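Local coordinates for protein phosphate transporter (Thermotoga maritima MSB8, PDB 6L85) that probably imports phosphate across the membrane together with sodium ions, as a bacterial relative of the human SLC20 carriers, at residues Gly52-Gly57 / Ala288-Gly293; Ala234-Phe239 / Thr319-Phe324; Val250-Gly255 / Thr333-Ser338. All blocks are in the same frame, centred on the assembly; numbering follows the deposited sequence.

Interaction 1 of 3, residues Gly52-Gly57 / Ala288-Gly293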
# COMPACT_ATOMS: atom_id res chain seq x y z
N GLY B 52 6.90 3.95 4.58
CA GLY B 52 7.20 5.37 4.46
C GLY B 52 8.63 5.63 4.03
O GLY B 52 8.88 6.48 3.18
N ALA B 53 9.58 4.87 4.58
CA ALA B 53 10.97 5.01 4.18
C ALA B 53 11.15 4.77 2.68
O ALA B 53 11.88 5.51 2.01
CB ALA B 53 11.84 4.03 4.97
N VAL B 54 10.49 3.74 2.14
CA VAL B 54 10.69 3.39 0.74
C VAL B 54 9.86 4.30 -0.18
O VAL B 54 10.29 4.63 -1.29
CB VAL B 54 10.34 1.90 0.52
CG1 VAL B 54 9.97 1.64 -0.93
CG2 VAL B 54 11.51 1.01 0.95
N MET B 55 8.65 4.68 0.22
CA MET B 55 7.83 5.48 -0.67
C MET B 55 8.22 6.96 -0.65
O MET B 55 7.98 7.66 -1.65
CB MET B 55 6.35 5.30 -0.32
CG MET B 55 5.77 3.89 -0.64
SD MET B 55 4.01 3.76 -0.26
CE MET B 55 3.30 5.03 -1.32
N PHE B 56 8.79 7.46 0.45
CA PHE B 56 8.99 8.90 0.57
C PHE B 56 10.30 9.30 1.22
O PHE B 56 10.52 10.50 1.39
CB PHE B 56 7.82 9.54 1.35
CG PHE B 56 7.38 10.87 0.81
CD1 PHE B 56 6.91 10.99 -0.50
CD2 PHE B 56 7.44 12.02 1.59
CE1 PHE B 56 6.53 12.23 -1.03
CE2 PHE B 56 7.07 13.28 1.08
CZ PHE B 56 6.61 13.39 -0.24
N GLY B 57 11.20 8.37 1.56
CA GLY B 57 12.40 8.66 2.32
C GLY B 57 13.56 9.29 1.56
O GLY B 57 14.51 9.76 2.21
N ALA B 288 20.38 2.07 0.01
CA ALA B 288 20.46 2.86 1.25
C ALA B 288 19.11 2.96 1.94
O ALA B 288 19.01 2.82 3.16
CB ALA B 288 20.99 4.28 0.96
N LEU B 289 18.06 3.25 1.17
CA LEU B 289 16.74 3.42 1.77
C LEU B 289 16.20 2.10 2.30
O LEU B 289 15.51 2.08 3.33
CB LEU B 289 15.78 4.00 0.75
CG LEU B 289 16.11 5.41 0.32
CD1 LEU B 289 15.23 5.76 -0.89
CD2 LEU B 289 15.86 6.37 1.49
N LEU B 290 16.51 0.99 1.61
CA LEU B 290 16.04 -0.33 2.02
C LEU B 290 16.72 -0.77 3.30
O LEU B 290 16.07 -1.30 4.21
CB LEU B 290 16.30 -1.34 0.90
CG LEU B 290 15.28 -1.54 -0.21
CD1 LEU B 290 14.64 -0.27 -0.60
CD2 LEU B 290 15.99 -2.15 -1.42
N LEU B 291 18.04 -0.54 3.40
CA LEU B 291 18.78 -0.83 4.62
C LEU B 291 18.24 -0.01 5.78
O LEU B 291 17.99 -0.55 6.87
CB LEU B 291 20.27 -0.55 4.40
CG LEU B 291 21.22 -0.48 5.61
CD1 LEU B 291 21.48 -1.84 6.17
CD2 LEU B 291 22.54 0.20 5.22
N GLY B 292 18.04 1.29 5.56
CA GLY B 292 17.48 2.12 6.61
C GLY B 292 16.10 1.64 7.05
O GLY B 292 15.80 1.58 8.24
N GLY B 293 15.24 1.29 6.08
CA GLY B 293 13.90 0.83 6.43
C GLY B 293 13.93 -0.46 7.22
O GLY B 293 13.27 -0.57 8.26
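Two helices of the all-helical membrane fold run nearly antiparallel here, the C-terminal part of helix 38-56 packing against the early part of helix 286-302, with small residues keeping the backbones close. The short axes approach to 8.9 Å at 160°. Around A53 the spacing is set by lack of bulk: its CB points at the facing helix and lies 4.1 Å from CA of G293. Alanine facing glycine lets the backbones come close, with the CA atoms of A53 and G293 5.6 Å apart. One turn earlier on the same helix as G293, L289 reaches across to G57. Its CG sits anti to the carbonyl carbon (chi1 -66°), which carries CD2 to 3.7 Å from the carbonyl C of G57. Glycine suits position 57, because a CB there would point at L289 and collide with O of A53. Beside this, V54 and L290 cross obliquely, tip to tip, and V54 CG2 meets L290 CD1 at 3.7 Å. L290 leaves its backbone away from the partner helix, so only its branched end reaches V54. The contact is buried, its apolar side chains packing on each other and on backbone. V259, in a loop, packs against A53 and L289, a bound dodecyl maltoside touches V54, L205 and L204 of the second subunit lie against V54 and L290, and F56 reaches helices 167-194 and 320-339.

Interaction 2 of 3, residues Ala234-Phe239 / Thr319-Phe324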
# COMPACT_ATOMS: atom_id res chain seq x y z
N ALA B 234 -19.91 5.77 22.85
CA ALA B 234 -19.88 5.25 21.48
C ALA B 234 -18.90 6.04 20.61
O ALA B 234 -18.13 5.45 19.84
CB ALA B 234 -21.28 5.28 20.87
N VAL B 235 -18.92 7.37 20.74
CA VAL B 235 -18.01 8.19 19.94
C VAL B 235 -16.57 7.92 20.33
O VAL B 235 -15.69 7.79 19.46
CB VAL B 235 -18.38 9.68 20.09
CG1 VAL B 235 -17.28 10.57 19.49
CG2 VAL B 235 -19.73 9.95 19.42
N GLU B 236 -16.28 7.82 21.63
CA GLU B 236 -14.91 7.53 22.03
C GLU B 236 -14.50 6.13 21.60
O GLU B 236 -13.32 5.91 21.31
CB GLU B 236 -14.72 7.71 23.53
CG GLU B 236 -14.69 9.19 23.91
CD GLU B 236 -13.45 9.93 23.37
OE1 GLU B 236 -12.33 9.37 23.48
OE2 GLU B 236 -13.59 11.07 22.87
N ASN B 237 -15.44 5.19 21.55
CA ASN B 237 -15.11 3.85 21.07
C ASN B 237 -14.71 3.87 19.60
O ASN B 237 -13.74 3.22 19.18
CB ASN B 237 -16.32 2.95 21.32
CG ASN B 237 -16.03 1.52 21.02
OD1 ASN B 237 -15.15 0.91 21.65
ND2 ASN B 237 -16.73 0.96 20.04
N VAL B 238 -15.43 4.66 18.80
CA VAL B 238 -15.09 4.81 17.39
C VAL B 238 -13.72 5.50 17.23
O VAL B 238 -12.89 5.07 16.43
CB VAL B 238 -16.21 5.57 16.66
CG1 VAL B 238 -15.78 5.97 15.29
CG2 VAL B 238 -17.43 4.68 16.57
N PHE B 239 -13.47 6.57 18.00
CA PHE B 239 -12.15 7.18 17.96
C PHE B 239 -11.07 6.21 18.41
O PHE B 239 -9.95 6.25 17.90
CB PHE B 239 -12.10 8.44 18.82
CG PHE B 239 -12.55 9.66 18.11
CD1 PHE B 239 -11.78 10.21 17.09
CD2 PHE B 239 -13.75 10.26 18.43
CE1 PHE B 239 -12.21 11.35 16.42
CE2 PHE B 239 -14.17 11.41 17.78
CZ PHE B 239 -13.41 11.95 16.77
N THR B 319 -7.73 11.17 25.97
CA THR B 319 -8.92 10.62 25.33
C THR B 319 -8.58 10.12 23.93
O THR B 319 -7.60 10.55 23.30
CB THR B 319 -10.05 11.65 25.24
OG1 THR B 319 -9.56 12.88 24.69
CG2 THR B 319 -10.68 11.90 26.62
N ASN B 320 -9.40 9.19 23.45
CA ASN B 320 -9.18 8.66 22.11
C ASN B 320 -9.33 9.73 21.04
O ASN B 320 -8.61 9.70 20.03
CB ASN B 320 -10.12 7.50 21.87
CG ASN B 320 -9.70 6.27 22.64
OD1 ASN B 320 -8.63 5.72 22.38
ND2 ASN B 320 -10.50 5.86 23.61
N SER B 321 -10.24 10.69 21.24
CA SER B 321 -10.35 11.76 20.26
C SER B 321 -9.12 12.65 20.28
O SER B 321 -8.69 13.15 19.23
CB SER B 321 -11.62 12.58 20.52
OG SER B 321 -11.64 13.03 21.85
N ARG B 322 -8.47 12.79 21.44
CA ARG B 322 -7.26 13.59 21.49
C ARG B 322 -6.07 12.84 20.90
O ARG B 322 -5.23 13.46 20.24
CB ARG B 322 -6.96 14.02 22.92
CG ARG B 322 -7.82 15.19 23.38
CD ARG B 322 -7.38 15.73 24.74
NE ARG B 322 -8.11 16.95 25.04
CZ ARG B 322 -9.36 16.98 25.49
NH1 ARG B 322 -10.02 15.85 25.70
NH2 ARG B 322 -9.94 18.15 25.73
N GLY B 323 -5.95 11.54 21.17
CA GLY B 323 -4.87 10.76 20.57
C GLY B 323 -4.98 10.72 19.05
O GLY B 323 -3.99 10.87 18.34
N PHE B 324 -6.20 10.51 18.55
CA PHE B 324 -6.50 10.65 17.13
C PHE B 324 -6.00 11.98 16.58
O PHE B 324 -5.32 12.03 15.53
CB PHE B 324 -8.02 10.53 16.94
CG PHE B 324 -8.49 10.60 15.50
CD1 PHE B 324 -8.59 9.45 14.73
CD2 PHE B 324 -8.88 11.82 14.94
CE1 PHE B 324 -9.05 9.50 13.42
CE2 PHE B 324 -9.34 11.88 13.63
CZ PHE B 324 -9.42 10.71 12.87
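The carboxylate of E236 reaches across to the first turn of helix 320-339 and engages it with both oxygens. OE2 takes the hydroxyl of S321 on its syn lone pair, OG to OE2 being 2.9 Å. OE1 faces the backbone: N320 N is 2.9 Å from it, but the N-H points well off line (122°), so the bond is weak, and a second weak bond comes from S321 N at 3.3 Å. A bend at chi2 (-67°) brings the glutamate's end round to this site, and S321 holds OG between its backbone N and carbonyl carbon, turned to the acid. T319 is the N-cap of this helix; its OG1 accepts a weak capping bond from R322 N and a further bond from R322 NH1 at 3.2 Å. N320 turns its OD1 to Q243, a ligand of a bound sodium ion. Outward from the polar group lies the ring of F239. CB of S321 sits over one face, 3.8 Å from the centroid, in a CH-pi contact. The edge of the same ring, with CD1 3.7 Å from F324 CG, meets the face of F324 in a T-shaped pair, centroids 5.2 Å apart and planes at 72°. I175 adds to the packing on F239, and F178 to that on F324. This is a helix N-terminus capped by its own threonine and approached by an acid from a neighbouring helix; the acid's probable negative charge would interact favourably with the partly positive N-terminal end of helix 320-339.

Interaction 3 of 3, residues Val250-Gly255 / Thr333-Ser338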
# COMPACT_ATOMS: atom_id res chain seq x y z
N VAL B 250 1.15 8.10 11.41
CA VAL B 250 2.37 8.67 12.00
C VAL B 250 3.58 7.79 11.67
O VAL B 250 4.65 8.32 11.33
CB VAL B 250 2.25 8.89 13.52
CG1 VAL B 250 3.52 9.56 14.05
CG2 VAL B 250 1.07 9.76 13.84
N SER B 251 3.44 6.47 11.78
CA SER B 251 4.53 5.54 11.48
C SER B 251 5.09 5.73 10.07
O SER B 251 6.31 5.72 9.85
CB SER B 251 4.03 4.10 11.60
OG SER B 251 4.29 3.60 12.88
N PHE B 252 4.19 5.82 9.09
CA PHE B 252 4.55 6.07 7.71
C PHE B 252 5.34 7.36 7.59
O PHE B 252 6.41 7.40 6.96
CB PHE B 252 3.27 6.13 6.87
CG PHE B 252 3.50 6.38 5.40
CD1 PHE B 252 3.65 7.68 4.91
CD2 PHE B 252 3.54 5.33 4.49
CE1 PHE B 252 3.85 7.92 3.55
CE2 PHE B 252 3.73 5.56 3.12
CZ PHE B 252 3.89 6.86 2.66
N SER B 253 4.81 8.44 8.18
CA SER B 253 5.47 9.74 8.03
C SER B 253 6.80 9.75 8.77
O SER B 253 7.75 10.41 8.34
CB SER B 253 4.54 10.84 8.53
OG SER B 253 4.55 10.86 9.93
N HIS B 254 6.92 8.95 9.82
CA HIS B 254 8.18 8.84 10.53
C HIS B 254 9.24 8.16 9.68
O HIS B 254 10.38 8.62 9.60
CB HIS B 254 7.99 8.08 11.85
CG HIS B 254 9.28 7.87 12.56
ND1 HIS B 254 10.03 6.73 12.40
CD2 HIS B 254 9.99 8.69 13.36
CE1 HIS B 254 11.15 6.85 13.08
NE2 HIS B 254 11.16 8.04 13.67
N GLY B 255 8.89 7.02 9.06
CA GLY B 255 9.80 6.39 8.11
C GLY B 255 10.22 7.35 7.00
O GLY B 255 11.40 7.43 6.66
N THR B 333 2.21 17.27 9.85
CA THR B 333 3.37 18.13 9.95
C THR B 333 4.61 17.46 9.36
O THR B 333 5.36 18.06 8.58
CB THR B 333 3.61 18.51 11.41
OG1 THR B 333 2.42 19.11 11.94
CG2 THR B 333 4.77 19.51 11.54
N VAL B 334 4.81 16.18 9.72
CA VAL B 334 6.05 15.49 9.39
C VAL B 334 6.10 15.19 7.89
O VAL B 334 7.14 15.33 7.25
CB VAL B 334 6.19 14.23 10.26
CG1 VAL B 334 7.29 13.28 9.70
CG2 VAL B 334 6.49 14.61 11.72
N LEU B 335 4.96 14.81 7.30
CA LEU B 335 4.89 14.54 5.87
C LEU B 335 5.12 15.81 5.07
O LEU B 335 5.80 15.78 4.04
CB LEU B 335 3.53 13.94 5.50
CG LEU B 335 3.40 12.44 5.21
CD1 LEU B 335 2.06 12.12 4.57
CD2 LEU B 335 4.55 11.91 4.34
N LEU B 336 4.54 16.93 5.50
CA LEU B 336 4.77 18.15 4.74
C LEU B 336 6.24 18.58 4.83
O LEU B 336 6.85 18.94 3.82
CB LEU B 336 3.82 19.25 5.20
CG LEU B 336 2.34 18.96 4.91
CD1 LEU B 336 1.40 19.83 5.77
CD2 LEU B 336 2.00 19.10 3.41
N ALA B 337 6.83 18.48 6.03
CA ALA B 337 8.27 18.70 6.15
C ALA B 337 9.05 17.81 5.19
O ALA B 337 9.99 18.26 4.54
CB ALA B 337 8.71 18.44 7.59
N SER B 338 8.68 16.52 5.11
CA SER B 338 9.38 15.59 4.22
C SER B 338 9.26 16.03 2.77
O SER B 338 10.23 15.94 2.01
CB SER B 338 8.82 14.18 4.38
OG SER B 338 9.11 13.64 5.66
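The CB of S253 is directed toward helix 320-339, and its small side chain fits between V334 and L335, with the CA atoms of S253 and L335 5.3 Å apart. V334 comes on from one side: its CG1, anti to the backbone N, lies 3.7 Å from S253 OG and only 3.2 Å from S253 O, a tight fit of methyl against carbonyl. L335 comes from the other side, its CG 3.9 Å from S253 CB, and its CD2 meets the edge of the F252 ring, 4.1 Å from CE1. The hydroxyl of S253 is turned back on its own helix, where OG donates to V250 O at 2.9 Å, from above the carbonyl plane; V250 O also accepts from H254 N. An alanine here removes OG and with it the bond to V250 O and the contact with V334 CG1, which would probably loosen the packing. S338 OG donates to V334 O at 3.0 Å, whereas H254 points away to E49 and D22. Serine thus gives small size without an unmet hydroxyl: S253 OG is satisfied inside its own helix, S338 OG between V334 O and N257, a sodium ligand on the facing helix.

Interactions 2 and 3 join the same pair of helices, 231-258 and 320-339, at places whose centres are about 22 Å apart. Interaction 2, near the start of helix 320-339, is partly exposed and combines a carboxylate with a serine hydroxyl, weaker backbone N-H bonds and an aromatic pair. The centre of interaction 3 is about 5 Å from that of the chain; fully buried, it is held by close packing around a serine bonded within its own helix, with S338 linked to N257 of the other. Interaction 1 is also buried, but farther from the centre, at the subunit boundary, and joins an antiparallel pair; it touches interaction 3 directly, F252 against G52 and M55, and F56 on S338.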